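Local coordinates for PF04016 domain protein (Desulfitobacterium hafniense, PDB 3L5O), which is of unknown function but combines enolase-like and Rossmann-like folds that may form an active site with a role in heavy-metal chelation, at residues 38-43 with 69-74; 130-135 with 189-194; 178-183 with 206-211. All blocks are in the same frame, centred on the assembly; numbering follows the deposited sequence. Where two conformers were deposited one is given.

Contact 1: 38-43 with 69-74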
loop_
_atom_site.group_PDB
_atom_site.type_symbol
_atom_site.label_atom_id
_atom_site.label_comp_id
_atom_site.label_asym_id
_atom_site.label_seq_id
_atom_site.Cartn_x
_atom_site.Cartn_y
_atom_site.Cartn_z
ATOM N N ASP A 38 -12.453 -14.175 -6.693
ATOM C CA ASP A 38 -13.629 -14.936 -6.213
ATOM C C ASP A 38 -14.709 -14.055 -5.565
ATOM O O ASP A 38 -15.873 -14.451 -5.462
ATOM C CB ASP A 38 -13.191 -16.061 -5.268
ATOM C CG ASP A 38 -12.347 -17.085 -5.980
ATOM O OD1 ASP A 38 -12.761 -17.514 -7.086
ATOM O OD2 ASP A 38 -11.247 -17.477 -5.553
ATOM N N GLU A 39 -14.299 -12.878 -5.134
ATOM C CA GLU A 39 -15.184 -11.937 -4.452
ATOM C C GLU A 39 -14.567 -10.560 -4.578
ATOM O O GLU A 39 -13.355 -10.425 -4.515
ATOM C CB GLU A 39 -15.340 -12.340 -2.979
ATOM C CG GLU A 39 -16.751 -12.213 -2.413
ATOM C CD GLU A 39 -16.807 -12.305 -0.878
ATOM O OE1 GLU A 39 -15.932 -12.966 -0.256
ATOM O OE2 GLU A 39 -17.733 -11.693 -0.286
ATOM N N LEU A 40 -15.396 -9.530 -4.710
ATOM C CA LEU A 40 -14.923 -8.175 -4.929
ATOM C C LEU A 40 -15.966 -7.166 -4.453
ATOM O O LEU A 40 -17.110 -7.208 -4.887
ATOM C CB LEU A 40 -14.619 -7.937 -6.413
ATOM C CG LEU A 40 -14.415 -6.487 -6.876
ATOM C CD1 LEU A 40 -13.314 -5.749 -6.143
ATOM C CD2 LEU A 40 -14.111 -6.494 -8.358
ATOM N N VAL A 41 -15.557 -6.282 -3.548
ATOM C CA VAL A 41 -16.402 -5.173 -3.105
ATOM C C VAL A 41 -15.633 -3.859 -3.213
ATOM O O VAL A 41 -14.456 -3.778 -2.852
ATOM C CB VAL A 41 -16.909 -5.366 -1.661
ATOM C CG1 VAL A 41 -17.652 -4.112 -1.180
ATOM C CG2 VAL A 41 -17.810 -6.584 -1.573
ATOM N N CYS A 42 -16.335 -2.844 -3.717
ATOM C CA CYS A 42 -15.806 -1.497 -3.872
ATOM C C CYS A 42 -16.536 -0.604 -2.871
ATOM O O CYS A 42 -17.705 -0.256 -3.082
ATOM C CB CYS A 42 -16.038 -1.021 -5.313
ATOM S SG CYS A 42 -14.809 0.123 -5.977
ATOM N N GLY A 43 -15.855 -0.263 -1.784
ATOM C CA GLY A 43 -16.411 0.607 -0.754
ATOM C C GLY A 43 -15.951 2.030 -0.939
ATOM O O GLY A 43 -15.203 2.323 -1.878
HETATM N N MSE A 69 -20.142 -1.585 -12.975
HETATM C CA MSE A 69 -20.166 -2.488 -14.128
HETATM C C MSE A 69 -18.805 -3.163 -14.362
HETATM O O MSE A 69 -18.734 -4.311 -14.789
HETATM C CB MSE A 69 -20.616 -1.719 -15.383
HETATM C CG MSE A 69 -21.847 -0.771 -15.194
HETATM SE SE MSE A 69 -23.644 -1.630 -15.229
HETATM C CE MSE A 69 -23.865 -1.871 -17.220
ATOM N N LEU A 70 -17.720 -2.444 -14.094
ATOM C CA LEU A 70 -16.390 -3.052 -14.079
ATOM C C LEU A 70 -16.334 -4.138 -12.988
ATOM O O LEU A 70 -15.797 -5.233 -13.192
ATOM C CB LEU A 70 -15.320 -1.971 -13.814
ATOM C CG LEU A 70 -13.821 -2.323 -13.836
ATOM C CD1 LEU A 70 -13.268 -2.447 -15.245
ATOM C CD2 LEU A 70 -13.057 -1.255 -13.103
ATOM N N THR A 71 -16.892 -3.809 -11.830
ATOM C CA THR A 71 -16.877 -4.681 -10.662
ATOM C C THR A 71 -17.447 -6.056 -10.979
ATOM O O THR A 71 -16.812 -7.077 -10.719
ATOM C CB THR A 71 -17.674 -4.002 -9.520
ATOM O OG1 THR A 71 -16.971 -2.825 -9.086
ATOM C CG2 THR A 71 -17.756 -4.891 -8.269
ATOM N N GLN A 72 -18.636 -6.069 -11.567
ATOM C CA GLN A 72 -19.292 -7.304 -11.971
ATOM C C GLN A 72 -18.420 -8.162 -12.912
ATOM O O GLN A 72 -18.315 -9.376 -12.723
ATOM C CB GLN A 72 -20.639 -6.983 -12.635
ATOM N N ASN A 73 -17.794 -7.529 -13.909
ATOM C CA ASN A 73 -17.004 -8.246 -14.925
ATOM C C ASN A 73 -15.768 -8.942 -14.388
ATOM O O ASN A 73 -15.373 -9.973 -14.912
ATOM C CB ASN A 73 -16.514 -7.288 -16.012
ATOM C CG ASN A 73 -17.512 -7.089 -17.138
ATOM O OD1 ASN A 73 -18.210 -8.020 -17.557
ATOM N ND2 ASN A 73 -17.546 -5.863 -17.669
ATOM N N LEU A 74 -15.143 -8.384 -13.347
ATOM C CA LEU A 74 -13.880 -8.925 -12.894
ATOM C C LEU A 74 -14.066 -10.243 -12.172
ATOM O O LEU A 74 -13.154 -11.078 -12.151
ATOM C CB LEU A 74 -13.126 -7.900 -12.037
ATOM C CG LEU A 74 -12.737 -6.620 -12.786
ATOM C CD1 LEU A 74 -12.175 -5.584 -11.829
ATOM C CD2 LEU A 74 -11.749 -6.919 -13.932
#

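Contact 2: 130-135 with 189-194. With EDO (1,2-ethanediol), chain G.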
loop_
_atom_site.group_PDB
_atom_site.type_symbol
_atom_site.label_atom_id
_atom_site.label_comp_id
_atom_site.label_asym_id
_atom_site.label_seq_id
_atom_site.Cartn_x
_atom_site.Cartn_y
_atom_site.Cartn_z
ATOM N N ASP A 130 4.163 -1.468 14.089
ATOM C CA ASP A 130 4.005 -0.180 13.421
ATOM C C ASP A 130 5.379 0.305 12.971
ATOM O O ASP A 130 6.290 0.366 13.794
ATOM C CB ASP A 130 3.411 0.798 14.449
ATOM C CG ASP A 130 3.113 2.166 13.879
ATOM O OD1 ASP A 130 4.040 2.856 13.406
ATOM O OD2 ASP A 130 1.970 2.652 13.897
ATOM N N PRO A 131 5.552 0.681 11.706
ATOM C CA PRO A 131 6.889 1.003 11.190
ATOM C C PRO A 131 7.445 2.318 11.725
ATOM O O PRO A 131 8.667 2.496 11.752
ATOM C CB PRO A 131 6.670 1.090 9.678
ATOM C CG PRO A 131 5.277 1.462 9.523
ATOM C CD PRO A 131 4.520 0.879 10.683
ATOM N N PHE A 132 6.560 3.227 12.124
ATOM C CA PHE A 132 6.979 4.542 12.618
ATOM C C PHE A 132 7.533 4.371 14.028
ATOM O O PHE A 132 8.603 4.884 14.348
ATOM C CB PHE A 132 5.821 5.545 12.565
ATOM C CG PHE A 132 5.295 5.797 11.164
ATOM C CD1 PHE A 132 6.097 6.396 10.205
ATOM C CD2 PHE A 132 4.003 5.410 10.801
ATOM C CE1 PHE A 132 5.619 6.609 8.895
ATOM C CE2 PHE A 132 3.522 5.627 9.516
ATOM C CZ PHE A 132 4.323 6.238 8.566
ATOM N N ILE A 133 6.826 3.588 14.839
ATOM C CA ILE A 133 7.282 3.226 16.182
ATOM C C ILE A 133 8.538 2.378 16.158
ATOM O O ILE A 133 9.467 2.630 16.921
ATOM C CB ILE A 133 6.161 2.517 16.952
ATOM C CG1 ILE A 133 5.127 3.550 17.406
ATOM C CG2 ILE A 133 6.705 1.771 18.187
ATOM C CD1 ILE A 133 3.746 2.978 17.532
HETATM N N MSE A 134 8.570 1.382 15.293
HETATM C CA MSE A 134 9.762 0.560 15.109
HETATM C C MSE A 134 11.040 1.357 14.882
HETATM O O MSE A 134 12.106 0.927 15.297
HETATM C CB MSE A 134 9.613 -0.312 13.870
HETATM C CG MSE A 134 8.810 -1.573 14.019
HETATM SE SE MSE A 134 8.845 -2.426 12.232
HETATM C CE MSE A 134 10.119 -3.917 12.664
ATOM N N SER A 135 10.945 2.481 14.170
ATOM C CA SER A 135 12.137 3.201 13.714
ATOM C C SER A 135 12.397 4.527 14.436
ATOM O O SER A 135 13.148 5.358 13.940
ATOM C CB SER A 135 12.089 3.398 12.190
ATOM O OG SER A 135 10.850 3.928 11.764
ATOM N N TYR A 189 15.684 9.097 5.644
ATOM C CA TYR A 189 14.672 8.040 5.727
ATOM C C TYR A 189 13.400 8.551 5.092
ATOM O O TYR A 189 13.002 9.689 5.326
ATOM C CB TYR A 189 14.380 7.647 7.171
ATOM C CG TYR A 189 15.544 6.986 7.836
ATOM C CD1 TYR A 189 15.744 5.617 7.710
ATOM C CD2 TYR A 189 16.497 7.734 8.541
ATOM C CE1 TYR A 189 16.832 4.995 8.292
ATOM C CE2 TYR A 189 17.618 7.107 9.136
ATOM C CZ TYR A 189 17.770 5.739 8.983
ATOM O OH TYR A 189 18.844 5.089 9.536
ATOM N N VAL A 190 12.756 7.703 4.305
ATOM C CA VAL A 190 11.512 8.071 3.618
ATOM C C VAL A 190 10.455 6.988 3.810
ATOM O O VAL A 190 10.737 5.807 3.664
ATOM C CB VAL A 190 11.768 8.294 2.112
ATOM C CG1 VAL A 190 10.480 8.592 1.390
ATOM C CG2 VAL A 190 12.772 9.418 1.912
ATOM N N TYR A 191 9.246 7.407 4.157
ATOM C CA TYR A 191 8.064 6.548 4.199
ATOM C C TYR A 191 7.030 7.040 3.200
ATOM O O TYR A 191 6.711 8.234 3.163
ATOM C CB TYR A 191 7.427 6.583 5.602
ATOM C CG TYR A 191 8.406 6.251 6.674
ATOM C CD1 TYR A 191 9.315 7.223 7.113
ATOM C CD2 TYR A 191 8.470 4.977 7.234
ATOM C CE1 TYR A 191 10.256 6.944 8.066
ATOM C CE2 TYR A 191 9.415 4.688 8.230
ATOM C CZ TYR A 191 10.312 5.684 8.630
ATOM O OH TYR A 191 11.282 5.460 9.579
ATOM N N ILE A 192 6.457 6.126 2.427
ATOM C CA ILE A 192 5.520 6.485 1.393
ATOM C C ILE A 192 4.266 5.630 1.544
ATOM O O ILE A 192 4.336 4.400 1.569
ATOM C CB ILE A 192 6.120 6.265 -0.017
ATOM C CG1 ILE A 192 7.423 7.048 -0.220
ATOM C CG2 ILE A 192 5.116 6.674 -1.112
ATOM C CD1 ILE A 192 8.244 6.527 -1.411
ATOM N N THR A 193 3.124 6.291 1.604
ATOM C CA THR A 193 1.860 5.614 1.537
ATOM C C THR A 193 1.675 4.711 0.301
ATOM O O THR A 193 2.064 5.038 -0.830
ATOM C CB THR A 193 0.712 6.612 1.586
ATOM O OG1 THR A 193 -0.519 5.902 1.431
ATOM C CG2 THR A 193 0.756 7.633 0.372
ATOM N N CYS A 194 1.035 3.577 0.532
ATOM C CA CYS A 194 0.787 2.600 -0.535
ATOM C C CYS A 194 -0.233 3.190 -1.535
ATOM O O CYS A 194 -0.354 2.687 -2.647
ATOM C CB CYS A 194 0.281 1.291 0.070
ATOM S SG CYS A 194 -1.278 1.478 0.983
HETATM C C1 EDO G . 1.481 2.556 10.295
HETATM O O1 EDO G . 1.475 1.605 11.339
HETATM C C2 EDO G . 0.073 2.779 9.793
HETATM O O2 EDO G . -0.386 4.036 10.251
#

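Contact 3: 178-183 with 206-211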
loop_
_atom_site.group_PDB
_atom_site.type_symbol
_atom_site.label_atom_id
_atom_site.label_comp_id
_atom_site.label_asym_id
_atom_site.label_seq_id
_atom_site.Cartn_x
_atom_site.Cartn_y
_atom_site.Cartn_z
ATOM N N PRO A 178 4.067 18.414 -4.845
ATOM C CA PRO A 178 5.200 18.889 -5.661
ATOM C C PRO A 178 6.490 19.206 -4.864
ATOM O O PRO A 178 7.562 19.296 -5.459
ATOM C CB PRO A 178 4.626 20.147 -6.354
ATOM C CG PRO A 178 3.130 19.941 -6.386
ATOM C CD PRO A 178 2.855 19.217 -5.088
ATOM N N ALA A 179 6.391 19.400 -3.556
ATOM C CA ALA A 179 7.553 19.637 -2.721
ATOM C C ALA A 179 8.453 18.413 -2.596
ATOM O O ALA A 179 9.583 18.541 -2.188
ATOM C CB ALA A 179 7.143 20.153 -1.332
ATOM N N SER A 180 7.964 17.248 -2.974
ATOM C CA SER A 180 8.773 16.022 -3.032
ATOM C C SER A 180 10.054 16.196 -3.826
ATOM O O SER A 180 11.099 15.709 -3.409
ATOM C CB SER A 180 7.940 14.870 -3.584
ATOM O OG SER A 180 7.500 15.136 -4.887
ATOM N N GLU A 181 9.982 16.917 -4.945
ATOM C CA GLU A 181 11.147 17.176 -5.775
ATOM C C GLU A 181 12.255 17.925 -5.024
ATOM O O GLU A 181 13.450 17.768 -5.327
ATOM C CB GLU A 181 10.754 17.974 -7.029
ATOM C CG GLU A 181 9.874 17.231 -8.025
ATOM C CD GLU A 181 10.633 16.222 -8.868
ATOM O OE1 GLU A 181 11.868 16.370 -9.019
ATOM O OE2 GLU A 181 10.001 15.278 -9.371
ATOM N N PHE A 182 11.833 18.749 -4.074
ATOM C CA PHE A 182 12.701 19.621 -3.321
ATOM C C PHE A 182 13.159 18.950 -2.025
ATOM O O PHE A 182 14.259 19.155 -1.591
ATOM C CB PHE A 182 11.993 20.954 -3.015
ATOM C CG PHE A 182 11.669 21.774 -4.243
ATOM C CD1 PHE A 182 10.594 21.457 -5.042
ATOM C CD2 PHE A 182 12.472 22.832 -4.618
ATOM C CE1 PHE A 182 10.307 22.204 -6.188
ATOM C CE2 PHE A 182 12.178 23.584 -5.747
ATOM C CZ PHE A 182 11.087 23.264 -6.525
ATOM N N ILE A 183 12.318 18.129 -1.416
ATOM C CA ILE A 183 12.558 17.657 -0.060
ATOM C C ILE A 183 13.115 16.250 -0.011
ATOM O O ILE A 183 14.039 15.992 0.774
ATOM C CB ILE A 183 11.246 17.683 0.780
ATOM C CG1 ILE A 183 10.842 19.123 1.046
ATOM C CG2 ILE A 183 11.433 16.930 2.113
ATOM C CD1 ILE A 183 9.622 19.235 1.821
ATOM N N LEU A 206 10.229 7.086 -5.594
ATOM C CA LEU A 206 11.373 6.173 -5.423
ATOM C C LEU A 206 12.677 6.726 -5.970
ATOM O O LEU A 206 13.712 6.605 -5.313
ATOM C CB LEU A 206 11.066 4.788 -6.024
ATOM C CG LEU A 206 9.935 4.017 -5.297
ATOM C CD1 LEU A 206 9.763 2.625 -5.879
ATOM C CD2 LEU A 206 10.205 3.955 -3.803
ATOM N N GLU A 207 12.647 7.320 -7.158
ATOM C CA GLU A 207 13.844 7.938 -7.742
ATOM C C GLU A 207 14.319 9.143 -6.926
ATOM O O GLU A 207 15.513 9.305 -6.685
ATOM C CB GLU A 207 13.589 8.330 -9.198
ATOM C CG GLU A 207 14.766 9.005 -9.897
ATOM C CD GLU A 207 15.891 8.054 -10.338
ATOM O OE1 GLU A 207 15.849 6.849 -10.000
ATOM O OE2 GLU A 207 16.819 8.525 -11.033
ATOM N N LEU A 208 13.395 9.975 -6.458
ATOM C CA LEU A 208 13.765 11.095 -5.623
ATOM C C LEU A 208 14.414 10.659 -4.309
ATOM O O LEU A 208 15.268 11.365 -3.776
ATOM C CB LEU A 208 12.521 11.942 -5.310
ATOM C CG LEU A 208 11.960 12.681 -6.505
ATOM C CD1 LEU A 208 10.609 13.265 -6.161
ATOM C CD2 LEU A 208 12.935 13.730 -6.925
ATOM N N SER A 209 13.979 9.520 -3.786
ATOM C CA SER A 209 14.401 9.042 -2.471
ATOM C C SER A 209 15.560 8.038 -2.532
ATOM O O SER A 209 15.961 7.502 -1.510
ATOM C CB SER A 209 13.200 8.379 -1.778
ATOM O OG SER A 209 12.052 9.230 -1.791
ATOM N N ARG A 210 16.091 7.756 -3.721
ATOM C CA ARG A 210 16.964 6.584 -3.897
ATOM C C ARG A 210 18.221 6.584 -3.006
ATOM O O ARG A 210 18.737 5.517 -2.698
ATOM C CB ARG A 210 17.350 6.378 -5.355
ATOM C CG ARG A 210 18.192 7.460 -5.940
ATOM C CD ARG A 210 18.433 7.258 -7.427
ATOM N NE ARG A 210 19.417 8.215 -7.907
ATOM C CZ ARG A 210 19.186 9.511 -8.105
ATOM N NH1 ARG A 210 17.983 10.031 -7.875
ATOM N NH2 ARG A 210 20.172 10.296 -8.542
ATOM N N ASN A 211 18.673 7.761 -2.575
ATOM C CA ASN A 211 19.827 7.870 -1.693
ATOM C C ASN A 211 19.508 7.951 -0.192
ATOM O O ASN A 211 20.416 8.123 0.616
ATOM C CB ASN A 211 20.688 9.066 -2.110
ATOM C CG ASN A 211 21.245 8.932 -3.538
ATOM O OD1 ASN A 211 21.664 7.861 -3.965
ATOM N ND2 ASN A 211 21.250 10.039 -4.268
#

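Contact 1: 38-43 with 69-74
Leu40 reaches from strand 39-42 to Thr71 on helix 69-74, and the two side chains meet at a slant. Both are directed at the opposite segment. Leu40 CG lies 4.0 Å from Thr71 CG2. Leu40 CD2 goes further and rests 3.6 Å from the backbone oxygen Thr71 O. This is van der Waals contact of a methyl group with a carbonyl. Thr71 OG1 stands beside the backbone N (chi1 -67°), which puts the CG2 methyl anti to N and toward Leu40. OG1 is left to bond to Met67 O, four residues earlier, just ahead of the helix. Leu74 adds a second apolar touch, with its CB 4.1 Å from Leu40 CD2.

The strand and helix axes run nearly antiparallel, at 168°, and come within 8.6 Å. Strand 39-42 is an edge strand of a three-stranded antiparallel meander. Asp38 and Glu39 both face Arg50 there, in a classic beta bulge. A helical layer on such a meander is consistent with the enolase-like part of the protein. Helix 91-105 borders the same interface through Cys42 and Leu74.

No hydrogen bond or salt bridge joins the two segments. Between them the joint is van der Waals packing, with no directional polar bond, while the threonine hydroxyl has its partner in Met67 O.

Contact 2: 130-135 with 189-194
In both Tyr191 and Phe132, CG stands beside the backbone N (chi1 -54° and -62°), anti to the carbonyl carbon, which helps turn the rings to each other. Tyr191 lies on a central parallel strand of the Rossmann-like sheet. Its ring extends to a short, weakly bonded helix, 131-134, which packs against one side of that sheet. Phe132 sends its ring back, and the two side chains pass alongside, pointing opposite ways. Phe132 CE1 lies over one face of the tyrosine, 3.6 Å from Tyr191 CG. The rings are 5.1 Å apart at their centroids and their planes meet at 48°, which is neither a stack nor an edge-to-face pair. Phe132 also has an edge-to-face partner in Phe150.

The tyrosine hydroxyl donates to the serine just after the helix, with Tyr191 OH 2.7 Å from Ser135 OG. Ser135 OG in turn donates to Pro131 O, so a buried polar chain runs from the strand into the first turn of the helix. Pro131 also touches strands 214-218 and 235-241.

Asp130 is the N-cap of the helix. Its OD1 takes two backbone N-H groups. Phe132 N comes nearly along the C-O axis, while Ile133 N comes from above the carboxylate plane. Without this carboxylate, as with an alanine here, both amides would probably lose their cap and the first turn could shift. The other oxygen, OD2, has a weak, long ion pair with Lys265. A molecule of 1,2-ethanediol, probably from the crystallisation liquor, also bonds to Lys265. The diol makes a weak hydrogen bond from O1 to Asp130 OD2 at 2.8 Å, and its C1 lies 3.8 Å from Phe132 CE2.

Contact 3: 178-183 with 206-211
The carboxylate of Glu181 lies against the branched end of Leu208, one oxygen to each methyl. Glu181 OE1 is 3.5 Å from Leu208 CD2, and Glu181 OE2 is 3.8 Å from Leu208 CD1. Another flat group, the guanidinium of Arg210, stays within its own segment. Glu207 OE2 is over one face and Asn211 ND2 is over the opposite face, both set toward the rim. At the edge, Arg210 NH1 donates to Glu207 O at 2.8 Å, close to the guanidinium plane. The salt bridge from Arg210 NH1 to Glu207 OE2 is long, at 3.7 Å, and no N-H points at that oxygen. The arginine thus folds back over the last turn of helix 202-208. The Phe182 ring has Pro178 O in its plane, at the edge.

The Glu181 chain leaves its backbone away from Leu208 and returns by a bend at chi2, -77°. It crosses the leucine at about a right angle. Its charge is met by Arg204 through a salt bridge at OE2, so the leucine methyls pack against a carboxylate that already has a partner. Leu208 CD1 also rests 3.7 Å from Ser180 O and 3.8 Å from Ser180 OG. That hydroxyl is bonded to Leu177 O. No hydrogen bond crosses between the segments.

Leu208 is the residue of 206-211 that makes this contact. Leu184 and Pro185 also touch this leucine. Ser180 reaches Leu166 of strand 162-167, while the side chains of Leu206 and Ser209 touch strands 189-193 and 214-218, so the two helices sit side by side against the Rossmann-like sheet.

Contact 1 stands apart from the other two. Its centre is about 31 Å from that of contact 2 and about 35 Å from that of contact 3, across the middle of the chain, and it belongs to the antiparallel meander rather than the mixed sheet. Contacts 2 and 3 share the Rossmann-like part, and their segments alternate along the chain. They touch where Val190 and Ile192 of the strand in contact 2 meet Ser209 and Leu206 of contact 3. Contact 2 is fully buried and mixes aromatic packing with hydrogen bonds. Contact 1 is partly buried and mainly apolar. Contact 3 has a buried leucine under one exposed glutamate.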